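Local coordinates for protein rubisco operon transcriptional regulator (Synechocystis sp., PDB 5Y2W) that probably represses transcription as a LysR-type regulator, its regulatory domain binding 2-phosphoglycolate as a metabolic signal that coordinates carbon and nitrogen metabolism, at residues A[75-80]-A[203-208]; A[120-125]-A[181-186]; A[145-150]-A[171-176]. All coordinates share one frame; numbering follows the deposited sequence.

Contact 1 of 3, residues A[75-80]-A[203-208]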
loop_
_atom_site.group_PDB
_atom_site.type_symbol
_atom_site.label_atom_id
_atom_site.label_comp_id
_atom_site.label_asym_id
_atom_site.label_seq_id
_atom_site.Cartn_x
_atom_site.Cartn_y
_atom_site.Cartn_z
ATOM N N ASN A 75 12.087 13.627 -19.188
ATOM C CA ASN A 75 11.457 13.068 -20.348
ATOM C C ASN A 75 10.320 12.127 -19.886
ATOM O O ASN A 75 10.448 11.510 -18.845
ATOM C CB ASN A 75 12.447 12.273 -21.167
ATOM C CG ASN A 75 11.961 12.066 -22.575
ATOM O OD1 ASN A 75 10.970 11.369 -22.833
ATOM N ND2 ASN A 75 12.627 12.714 -23.498
ATOM N N TYR A 76 9.249 11.994 -20.679
ATOM C CA TYR A 76 8.210 11.018 -20.411
ATOM C C TYR A 76 7.214 10.753 -21.498
ATOM O O TYR A 76 6.936 11.609 -22.345
ATOM C CB TYR A 76 7.412 11.383 -19.166
ATOM C CG TYR A 76 6.892 12.783 -19.097
ATOM C CD1 TYR A 76 5.630 13.103 -19.545
ATOM C CD2 TYR A 76 7.629 13.775 -18.503
ATOM C CE1 TYR A 76 5.127 14.399 -19.411
ATOM C CE2 TYR A 76 7.151 15.060 -18.381
ATOM C CZ TYR A 76 5.887 15.369 -18.826
ATOM O OH TYR A 76 5.457 16.670 -18.712
ATOM N N GLN A 77 6.630 9.556 -21.422
ATOM C CA GLN A 77 5.562 9.185 -22.329
ATOM C C GLN A 77 4.358 8.687 -21.575
ATOM O O GLN A 77 4.532 7.906 -20.640
ATOM C CB GLN A 77 6.010 8.041 -23.225
ATOM C CG GLN A 77 7.344 8.295 -23.890
ATOM C CD GLN A 77 7.700 7.180 -24.845
ATOM O OE1 GLN A 77 6.948 6.890 -25.761
ATOM N NE2 GLN A 77 8.824 6.519 -24.598
ATOM N N PRO A 78 3.142 9.041 -22.052
ATOM C CA PRO A 78 1.962 8.411 -21.498
ATOM C C PRO A 78 1.867 7.012 -22.033
ATOM O O PRO A 78 2.191 6.786 -23.181
ATOM C CB PRO A 78 0.826 9.246 -22.054
ATOM C CG PRO A 78 1.323 9.701 -23.414
ATOM C CD PRO A 78 2.818 9.849 -23.255
ATOM N N PHE A 79 1.440 6.075 -21.184
ATOM C CA PHE A 79 1.241 4.680 -21.582
ATOM C C PHE A 79 -0.108 4.093 -21.162
ATOM O O PHE A 79 -0.482 3.064 -21.661
ATOM C CB PHE A 79 2.386 3.794 -21.081
ATOM C CG PHE A 79 2.479 3.678 -19.578
ATOM C CD1 PHE A 79 3.241 4.563 -18.851
ATOM C CD2 PHE A 79 1.816 2.642 -18.912
ATOM C CE1 PHE A 79 3.339 4.447 -17.475
ATOM C CE2 PHE A 79 1.914 2.513 -17.536
ATOM C CZ PHE A 79 2.660 3.414 -16.809
ATOM N N LEU A 80 -0.870 4.771 -20.306
ATOM C CA LEU A 80 -2.131 4.211 -19.784
ATOM C C LEU A 80 -2.912 5.301 -19.101
ATOM O O LEU A 80 -2.370 6.102 -18.398
ATOM C CB LEU A 80 -1.838 3.018 -18.796
ATOM C CG LEU A 80 -2.975 2.015 -18.576
ATOM C CD1 LEU A 80 -3.508 1.397 -19.861
ATOM C CD2 LEU A 80 -2.536 0.915 -17.650
ATOM N N THR A 203 15.496 -1.222 -22.275
ATOM C CA THR A 203 14.766 -2.439 -22.749
ATOM C C THR A 203 13.373 -2.490 -22.085
ATOM O O THR A 203 12.384 -2.857 -22.708
ATOM C CB THR A 203 15.523 -3.750 -22.410
ATOM O OG1 THR A 203 16.915 -3.619 -22.745
ATOM C CG2 THR A 203 14.920 -4.936 -23.115
ATOM N N PHE A 204 13.310 -2.114 -20.808
ATOM C CA PHE A 204 12.050 -2.202 -20.061
ATOM C C PHE A 204 11.047 -1.206 -20.628
ATOM O O PHE A 204 9.876 -1.542 -20.842
ATOM C CB PHE A 204 12.228 -1.956 -18.540
ATOM C CG PHE A 204 10.910 -1.975 -17.805
ATOM C CD1 PHE A 204 10.200 -3.165 -17.670
ATOM C CD2 PHE A 204 10.316 -0.800 -17.366
ATOM C CE1 PHE A 204 8.960 -3.189 -17.060
ATOM C CE2 PHE A 204 9.063 -0.824 -16.751
ATOM C CZ PHE A 204 8.394 -2.024 -16.601
ATOM N N LEU A 205 11.557 -0.004 -20.907
ATOM C CA LEU A 205 10.794 1.119 -21.403
ATOM C C LEU A 205 10.096 0.782 -22.692
ATOM O O LEU A 205 8.868 0.980 -22.832
ATOM C CB LEU A 205 11.733 2.318 -21.559
ATOM C CG LEU A 205 11.169 3.668 -22.046
ATOM C CD1 LEU A 205 10.005 4.158 -21.171
ATOM C CD2 LEU A 205 12.274 4.735 -22.086
ATOM N N ASP A 206 10.850 0.208 -23.620
ATOM C CA ASP A 206 10.279 -0.226 -24.895
ATOM C C ASP A 206 9.307 -1.351 -24.663
ATOM O O ASP A 206 8.316 -1.462 -25.371
ATOM C CB ASP A 206 11.378 -0.730 -25.879
ATOM C CG ASP A 206 12.380 0.355 -26.256
ATOM O OD1 ASP A 206 12.017 1.540 -26.225
ATOM O OD2 ASP A 206 13.538 0.045 -26.550
ATOM N N TYR A 207 9.617 -2.227 -23.704
ATOM C CA TYR A 207 8.702 -3.336 -23.378
ATOM C C TYR A 207 7.342 -2.788 -22.846
ATOM O O TYR A 207 6.235 -3.162 -23.306
ATOM C CB TYR A 207 9.363 -4.314 -22.378
ATOM C CG TYR A 207 8.367 -5.318 -21.817
ATOM C CD1 TYR A 207 7.901 -6.382 -22.589
ATOM C CD2 TYR A 207 7.854 -5.168 -20.525
ATOM C CE1 TYR A 207 6.964 -7.271 -22.088
ATOM C CE2 TYR A 207 6.916 -6.047 -20.019
ATOM C CZ TYR A 207 6.482 -7.098 -20.795
ATOM O OH TYR A 207 5.556 -7.956 -20.253
ATOM N N LEU A 208 7.451 -1.865 -21.906
ATOM C CA LEU A 208 6.263 -1.202 -21.337
ATOM C C LEU A 208 5.438 -0.549 -22.424
ATOM O O LEU A 208 4.220 -0.773 -22.517
ATOM C CB LEU A 208 6.689 -0.151 -20.296
ATOM C CG LEU A 208 5.582 0.645 -19.575
ATOM C CD1 LEU A 208 4.593 -0.246 -18.812
ATOM C CD2 LEU A 208 6.220 1.615 -18.613
#
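The Phe79 ring offers one face to Leu208, whose CD2 methyl sits over its centre: Leu208 CD2 lies 4.1 Å from the Phe79 ring centroid and only 8° off the normal, the geometry of a CH-pi contact. Leu208 CD1 comes over the same face but displaced toward one side, 4.0 Å from Phe79 CD2, and within segment 203-208 no other side chain meets the ring. The second flat group, the Gln77 amide, has a looser neighbour, with Gln77 NE2 4.3 Å from Leu205 CD1. This is helix-on-sheet packing in an alpha/beta subdomain of the LysR effector-binding fold, which has the architecture of the periplasmic binding proteins. Strand 74-79 is an outermost strand of a five-stranded mixed sheet, and helix 199-211 lies against it. The backbones approach unevenly, Phe79 CA to Leu208 CA being 7.7 Å and Gln77 CA to Leu205 CA 9.7 Å, so the tighter packing is at the Phe79 end.

Torsions account for the ring contact. Phe79 CG stands between its backbone N and carbonyl carbon (chi1 65°), while Leu208 CG is turned away from its own N (chi1 -179°), which carries the isobutyl fork out so that both methyls reach the ring. No hydrogen bond crosses between the segments; 152 Å² are buried, largely by apolar packing. The strand is held instead to strand 186-192 by backbone bonds, Phe79 with Trp187 and Gln77 with Val189. Met209 of the same helix also packs on Phe79 and Gln77, and Leu208 touches Leu28 of helix 24-35, joining this face to a second helix. Leu208 CD2 thus caps the ring centre, while Leu208 CD1 lies toward one side of the ring, 4.1 Å from Phe79 CE2.

Contact 2 of 3, residues A[120-125]-A[181-186]. With PGA (2-phosphoglycolic acid), chain B.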
loop_
_atom_site.group_PDB
_atom_site.type_symbol
_atom_site.label_atom_id
_atom_site.label_comp_id
_atom_site.label_asym_id
_atom_site.label_seq_id
_atom_site.Cartn_x
_atom_site.Cartn_y
_atom_site.Cartn_z
ATOM N N ARG A 120 -5.009 13.412 -3.907
ATOM C CA ARG A 120 -5.555 14.486 -3.071
ATOM C C ARG A 120 -5.445 15.869 -3.768
ATOM O O ARG A 120 -6.401 16.636 -3.809
ATOM C CB ARG A 120 -4.798 14.488 -1.755
ATOM C CG ARG A 120 -5.296 15.467 -0.716
ATOM C CD ARG A 120 -4.286 15.562 0.403
ATOM N NE ARG A 120 -4.514 16.715 1.287
ATOM C CZ ARG A 120 -4.786 16.648 2.595
ATOM N NH1 ARG A 120 -4.972 17.774 3.279
ATOM N NH2 ARG A 120 -4.883 15.488 3.243
ATOM N N LEU A 121 -4.296 16.176 -4.342
ATOM C CA LEU A 121 -4.141 17.509 -4.945
ATOM C C LEU A 121 -5.133 17.692 -6.136
ATOM O O LEU A 121 -5.802 18.710 -6.280
ATOM C CB LEU A 121 -2.719 17.691 -5.349
ATOM C CG LEU A 121 -2.330 19.079 -5.801
ATOM C CD1 LEU A 121 -2.451 20.042 -4.627
ATOM C CD2 LEU A 121 -0.905 19.033 -6.376
ATOM N N ALA A 122 -5.285 16.685 -6.971
ATOM C CA ALA A 122 -6.291 16.772 -8.037
ATOM C C ALA A 122 -7.748 16.909 -7.497
ATOM O O ALA A 122 -8.579 17.641 -8.043
ATOM C CB ALA A 122 -6.195 15.530 -8.913
ATOM N N VAL A 123 -8.063 16.219 -6.407
ATOM C CA VAL A 123 -9.408 16.335 -5.854
ATOM C C VAL A 123 -9.541 17.739 -5.322
ATOM O O VAL A 123 -10.519 18.404 -5.586
ATOM C CB VAL A 123 -9.650 15.327 -4.734
ATOM C CG1 VAL A 123 -10.950 15.615 -3.985
ATOM C CG2 VAL A 123 -9.636 13.919 -5.298
ATOM N N GLN A 124 -8.570 18.187 -4.550
ATOM C CA GLN A 124 -8.644 19.571 -4.029
ATOM C C GLN A 124 -8.793 20.610 -5.122
ATOM O O GLN A 124 -9.554 21.561 -4.982
ATOM C CB GLN A 124 -7.437 19.921 -3.245
ATOM C CG GLN A 124 -7.421 19.184 -1.916
ATOM C CD GLN A 124 -6.069 19.260 -1.244
ATOM O OE1 GLN A 124 -5.029 19.308 -1.891
ATOM N NE2 GLN A 124 -6.083 19.268 0.040
ATOM N N ASN A 125 -8.106 20.417 -6.227
ATOM C CA ASN A 125 -8.206 21.420 -7.290
ATOM C C ASN A 125 -9.518 21.378 -7.927
ATOM O O ASN A 125 -10.097 22.403 -8.221
ATOM C CB ASN A 125 -7.115 21.238 -8.311
ATOM C CG ASN A 125 -5.802 21.669 -7.743
ATOM O OD1 ASN A 125 -5.809 22.464 -6.838
ATOM N ND2 ASN A 125 -4.688 21.100 -8.196
ATOM N N PHE A 181 -16.482 13.792 -13.319
ATOM C CA PHE A 181 -15.708 12.603 -13.132
ATOM C C PHE A 181 -15.874 11.741 -14.345
ATOM O O PHE A 181 -16.900 11.799 -14.959
ATOM C CB PHE A 181 -16.136 11.880 -11.847
ATOM C CG PHE A 181 -15.589 12.548 -10.625
ATOM C CD1 PHE A 181 -16.266 13.616 -10.035
ATOM C CD2 PHE A 181 -14.364 12.152 -10.119
ATOM C CE1 PHE A 181 -15.761 14.236 -8.936
ATOM C CE2 PHE A 181 -13.832 12.791 -9.025
ATOM C CZ PHE A 181 -14.513 13.851 -8.440
ATOM N N PRO A 182 -14.879 10.901 -14.658
ATOM C CA PRO A 182 -13.605 10.721 -13.978
ATOM C C PRO A 182 -12.687 11.875 -14.141
ATOM O O PRO A 182 -12.804 12.625 -15.085
ATOM C CB PRO A 182 -12.987 9.497 -14.669
ATOM C CG PRO A 182 -13.661 9.449 -15.983
ATOM C CD PRO A 182 -15.063 9.913 -15.740
ATOM N N ILE A 183 -11.787 12.062 -13.191
ATOM C CA ILE A 183 -10.779 13.060 -13.387
ATOM C C ILE A 183 -9.847 12.434 -14.397
ATOM O O ILE A 183 -9.299 11.334 -14.164
ATOM C CB ILE A 183 -10.029 13.421 -12.117
ATOM C CG1 ILE A 183 -11.055 14.002 -11.114
ATOM C CG2 ILE A 183 -8.872 14.408 -12.443
ATOM C CD1 ILE A 183 -10.464 14.667 -9.887
ATOM N N LYS A 184 -9.733 13.083 -15.542
ATOM C CA LYS A 184 -8.908 12.524 -16.651
ATOM C C LYS A 184 -7.402 12.686 -16.344
ATOM O O LYS A 184 -6.933 13.738 -16.037
ATOM C CB LYS A 184 -9.241 13.212 -17.961
ATOM C CG LYS A 184 -10.603 12.811 -18.523
ATOM C CD LYS A 184 -11.018 13.740 -19.669
ATOM C CE LYS A 184 -12.499 13.646 -19.977
ATOM N NZ LYS A 184 -13.318 14.256 -18.883
ATOM N N ARG A 185 -6.676 11.601 -16.333
ATOM C CA ARG A 185 -5.316 11.640 -15.818
ATOM C C ARG A 185 -4.638 10.447 -16.448
ATOM O O ARG A 185 -5.290 9.514 -16.901
ATOM C CB ARG A 185 -5.443 11.585 -14.307
ATOM C CG ARG A 185 -4.225 11.552 -13.454
ATOM C CD ARG A 185 -4.726 11.405 -12.002
ATOM N NE ARG A 185 -3.677 11.346 -10.968
ATOM C CZ ARG A 185 -3.028 12.410 -10.493
ATOM N NH1 ARG A 185 -3.356 13.604 -10.921
ATOM N NH2 ARG A 185 -2.104 12.285 -9.541
ATOM N N ARG A 186 -3.329 10.444 -16.490
ATOM C CA ARG A 186 -2.679 9.413 -17.290
ATOM C C ARG A 186 -1.530 8.964 -16.465
ATOM O O ARG A 186 -1.082 9.737 -15.645
ATOM C CB ARG A 186 -2.209 10.032 -18.614
ATOM C CG ARG A 186 -3.369 10.641 -19.423
ATOM C CD ARG A 186 -2.989 11.162 -20.776
ATOM N NE ARG A 186 -2.866 10.105 -21.785
ATOM C CZ ARG A 186 -2.275 10.242 -22.995
ATOM N NH1 ARG A 186 -1.696 11.387 -23.379
ATOM N NH2 ARG A 186 -2.241 9.193 -23.823
HETATM P P PGA B . -0.643 9.460 -5.306
HETATM O O1P PGA B . -0.721 9.173 -6.894
HETATM O O2P PGA B . -0.155 8.194 -4.682
HETATM O O3P PGA B . -2.077 9.871 -4.931
HETATM O O4P PGA B . 0.453 10.450 -5.175
HETATM C C2 PGA B . -1.406 8.122 -7.540
HETATM C C1 PGA B . -2.152 8.584 -8.785
HETATM O O1 PGA B . -2.815 7.735 -9.460
HETATM O O2 PGA B . -2.074 9.792 -9.092
#
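Ile183 is the first residue of segment 181-186 to meet segment 120-125, on a chain that crosses from one sheet to the other of the two-subdomain LysR effector-binding fold. Its CB points at the helix, and with CG1 beside the backbone N (chi1 -62°) the chain ends with Ile183 CD1 4.0 Å from Ala122 O and 4.5 Å from Ala122 CB. The packing is loose, a methyl resting near a helix carbonyl and, further off, the alanine CB; Leu126, one turn on, continues it. Backbone bonds to Leu84 and Asn82 hold Ile183 and Arg185 along strand 81-89.

Arg185 follows, its chain extended from CG to NE, and brings the guanidinium to the bound 2-phosphoglycolate, whose C1 lies in the guanidinium plane at its edge. Two donors share one carboxylate oxygen: Arg185 NE reaches O2 of the ligand at 2.9 Å (134° at the hydrogen), and Arg185 NH2 reaches it at 2.5 Å. A lysine here has no such pair of N-H groups, and the ligand carboxylate would probably be left freer to turn. Asn82, Ser117, Gly118 and Thr119 are among the other residues hydrogen-bonded to the ligand. On the helix side, Arg185 NH1 lies 4.0 Å from Ala122 CB, approached obliquely.

Contact 3 of 3, residues A[145-150]-A[171-176]; sequences AIKQAI and SELTIL
Leu173 forks between two helix residues, and its side chain crosses both Lys147 and Ile150 at about a right angle. It joins edge strand 173-176 to helix 143-151, helix-on-sheet packing in the half of the LysR effector-binding fold built on the three-stranded antiparallel sheet. Leu173 CD1 lies across the aliphatic run of Lys147, 3.9 Å from Lys147 CD and 4.0 Å from both Lys147 CB and Lys147 CG. Leu173 CD2 sits 3.6 Å from Ile150 CG2, the tightest approach between the segments. Leu173 CG stands anti to its carbonyl carbon (chi1 -55°), which directs the fork at the helix. Leu173 supplies 79 Å² of the 135 Å² buried here, nearly all of the strand's side.

The lysine bends at chi3 (-73°), and its NZ has outside partners: a salt bridge to Glu167 and a hydrogen bond to Thr163 O. Glu167 also bonds Ser171 OG, which accepts a weak bond from Leu173 N. Ala145 packs on Pro26 and Gln148 on Tyr23, both of the second subunit. Lys147 is thus used twice, its methylenes an apolar surface for Leu173 while its ammonium is satisfied by carboxylate and carbonyl, which probably keeps the charge away from the leucine.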
loop_
_atom_site.group_PDB
_atom_site.type_symbol
_atom_site.label_atom_id
_atom_site.label_comp_id
_atom_site.label_asym_id
_atom_site.label_seq_id
_atom_site.Cartn_x
_atom_site.Cartn_y
_atom_site.Cartn_z
ATOM N N ALA A 145 -6.357 1.619 2.620
ATOM C CA ALA A 145 -6.967 2.120 3.881
ATOM C C ALA A 145 -8.266 2.829 3.576
ATOM O O ALA A 145 -9.234 2.590 4.259
ATOM C CB ALA A 145 -6.019 3.071 4.574
ATOM N N ILE A 146 -8.268 3.664 2.512
ATOM C CA ILE A 146 -9.420 4.367 2.131
ATOM C C ILE A 146 -10.514 3.444 1.639
ATOM O O ILE A 146 -11.678 3.621 2.005
ATOM C CB ILE A 146 -9.141 5.447 1.071
ATOM C CG1 ILE A 146 -8.277 6.531 1.659
ATOM C CG2 ILE A 146 -10.457 6.044 0.627
ATOM C CD1 ILE A 146 -7.854 7.616 0.703
ATOM N N LYS A 147 -10.194 2.428 0.859
ATOM C CA LYS A 147 -11.258 1.476 0.448
ATOM C C LYS A 147 -11.893 0.755 1.661
ATOM O O LYS A 147 -13.106 0.521 1.700
ATOM C CB LYS A 147 -10.724 0.425 -0.484
ATOM C CG LYS A 147 -10.368 1.011 -1.850
ATOM C CD LYS A 147 -10.049 -0.077 -2.855
ATOM C CE LYS A 147 -8.699 -0.748 -2.629
ATOM N NZ LYS A 147 -8.680 -1.963 -3.484
ATOM N N GLN A 148 -11.057 0.303 2.583
ATOM C CA GLN A 148 -11.547 -0.219 3.861
ATOM C C GLN A 148 -12.446 0.785 4.587
ATOM O O GLN A 148 -13.495 0.438 5.036
ATOM C CB GLN A 148 -10.377 -0.574 4.784
ATOM C CG GLN A 148 -9.860 -1.974 4.604
ATOM C CD GLN A 148 -10.891 -3.028 4.947
ATOM O OE1 GLN A 148 -11.727 -2.854 5.833
ATOM N NE2 GLN A 148 -10.872 -4.102 4.198
ATOM N N ALA A 149 -12.043 2.037 4.682
ATOM C CA ALA A 149 -12.916 3.015 5.373
ATOM C C ALA A 149 -14.279 3.200 4.709
ATOM O O ALA A 149 -15.331 3.282 5.385
ATOM C CB ALA A 149 -12.206 4.340 5.567
ATOM N N ILE A 150 -14.283 3.178 3.379
ATOM C CA ILE A 150 -15.503 3.358 2.657
ATOM C C ILE A 150 -16.370 2.143 2.916
ATOM O O ILE A 150 -17.554 2.280 3.143
ATOM C CB ILE A 150 -15.278 3.460 1.165
ATOM C CG1 ILE A 150 -14.514 4.737 0.829
ATOM C CG2 ILE A 150 -16.605 3.401 0.402
ATOM C CD1 ILE A 150 -13.963 4.690 -0.577
ATOM N N SER A 171 -18.033 -7.131 -3.492
ATOM C CA SER A 171 -17.481 -5.818 -3.262
ATOM C C SER A 171 -18.617 -4.870 -2.867
ATOM O O SER A 171 -19.647 -4.751 -3.512
ATOM C CB SER A 171 -16.696 -5.243 -4.427
ATOM O OG SER A 171 -16.005 -4.082 -3.956
ATOM N N GLU A 172 -18.366 -4.210 -1.762
ATOM C CA GLU A 172 -19.238 -3.223 -1.185
ATOM C C GLU A 172 -19.115 -1.868 -1.887
ATOM O O GLU A 172 -19.943 -0.990 -1.673
ATOM C CB GLU A 172 -18.816 -3.077 0.290
ATOM C CG GLU A 172 -19.225 -4.266 1.151
ATOM C CD GLU A 172 -20.716 -4.226 1.426
ATOM O OE1 GLU A 172 -21.034 -3.835 2.519
ATOM O OE2 GLU A 172 -21.549 -4.490 0.546
ATOM N N LEU A 173 -18.091 -1.723 -2.727
ATOM C CA LEU A 173 -17.703 -0.452 -3.291
ATOM C C LEU A 173 -18.377 -0.232 -4.611
ATOM O O LEU A 173 -18.635 -1.141 -5.316
ATOM C CB LEU A 173 -16.203 -0.407 -3.525
ATOM C CG LEU A 173 -15.403 -0.705 -2.300
ATOM C CD1 LEU A 173 -13.952 -0.476 -2.710
ATOM C CD2 LEU A 173 -15.850 0.200 -1.150
ATOM N N THR A 174 -18.622 1.020 -4.938
ATOM C CA THR A 174 -19.333 1.348 -6.135
ATOM C C THR A 174 -18.821 2.701 -6.598
ATOM O O THR A 174 -18.402 3.530 -5.769
ATOM C CB THR A 174 -20.865 1.396 -5.832
ATOM O OG1 THR A 174 -21.572 1.544 -7.040
ATOM C CG2 THR A 174 -21.236 2.599 -4.974
ATOM N N ILE A 175 -18.861 2.924 -7.898
ATOM C CA ILE A 175 -18.518 4.221 -8.485
ATOM C C ILE A 175 -19.768 5.070 -8.580
ATOM O O ILE A 175 -20.765 4.634 -9.164
ATOM C CB ILE A 175 -17.882 4.071 -9.871
ATOM C CG1 ILE A 175 -16.497 3.458 -9.713
ATOM C CG2 ILE A 175 -17.725 5.410 -10.538
ATOM C CD1 ILE A 175 -15.959 2.787 -10.954
ATOM N N LEU A 176 -19.734 6.259 -7.966
ATOM C CA LEU A 176 -20.801 7.218 -8.150
ATOM C C LEU A 176 -20.564 8.038 -9.438
ATOM O O LEU A 176 -19.466 8.617 -9.662
ATOM C CB LEU A 176 -20.884 8.137 -6.959
ATOM C CG LEU A 176 -21.171 7.475 -5.592
ATOM C CD1 LEU A 176 -21.280 8.576 -4.553
ATOM C CD2 LEU A 176 -22.446 6.644 -5.628
#

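All three contacts set a helix against a strand or a linking chain, and none has a hydrogen bond between its two segments, yet their settings differ. Contacts 1 and 3 are buried apolar packings, one in each sheet-bearing half, on opposite sides of the chain's centre with centres 31 Å apart. Contact 2 is only partly buried and lies nearer the centre, where the chain passes between the halves; it alone includes a residue that holds the ligand. Contacts 1 and 2 touch, Pro78 CB lying 3.4 Å from Arg186 CZ, whereas contact 3 stays about 5 Å from contact 2 at the nearest atoms. Of the three, contact 3 alone has residues reaching the other subunit.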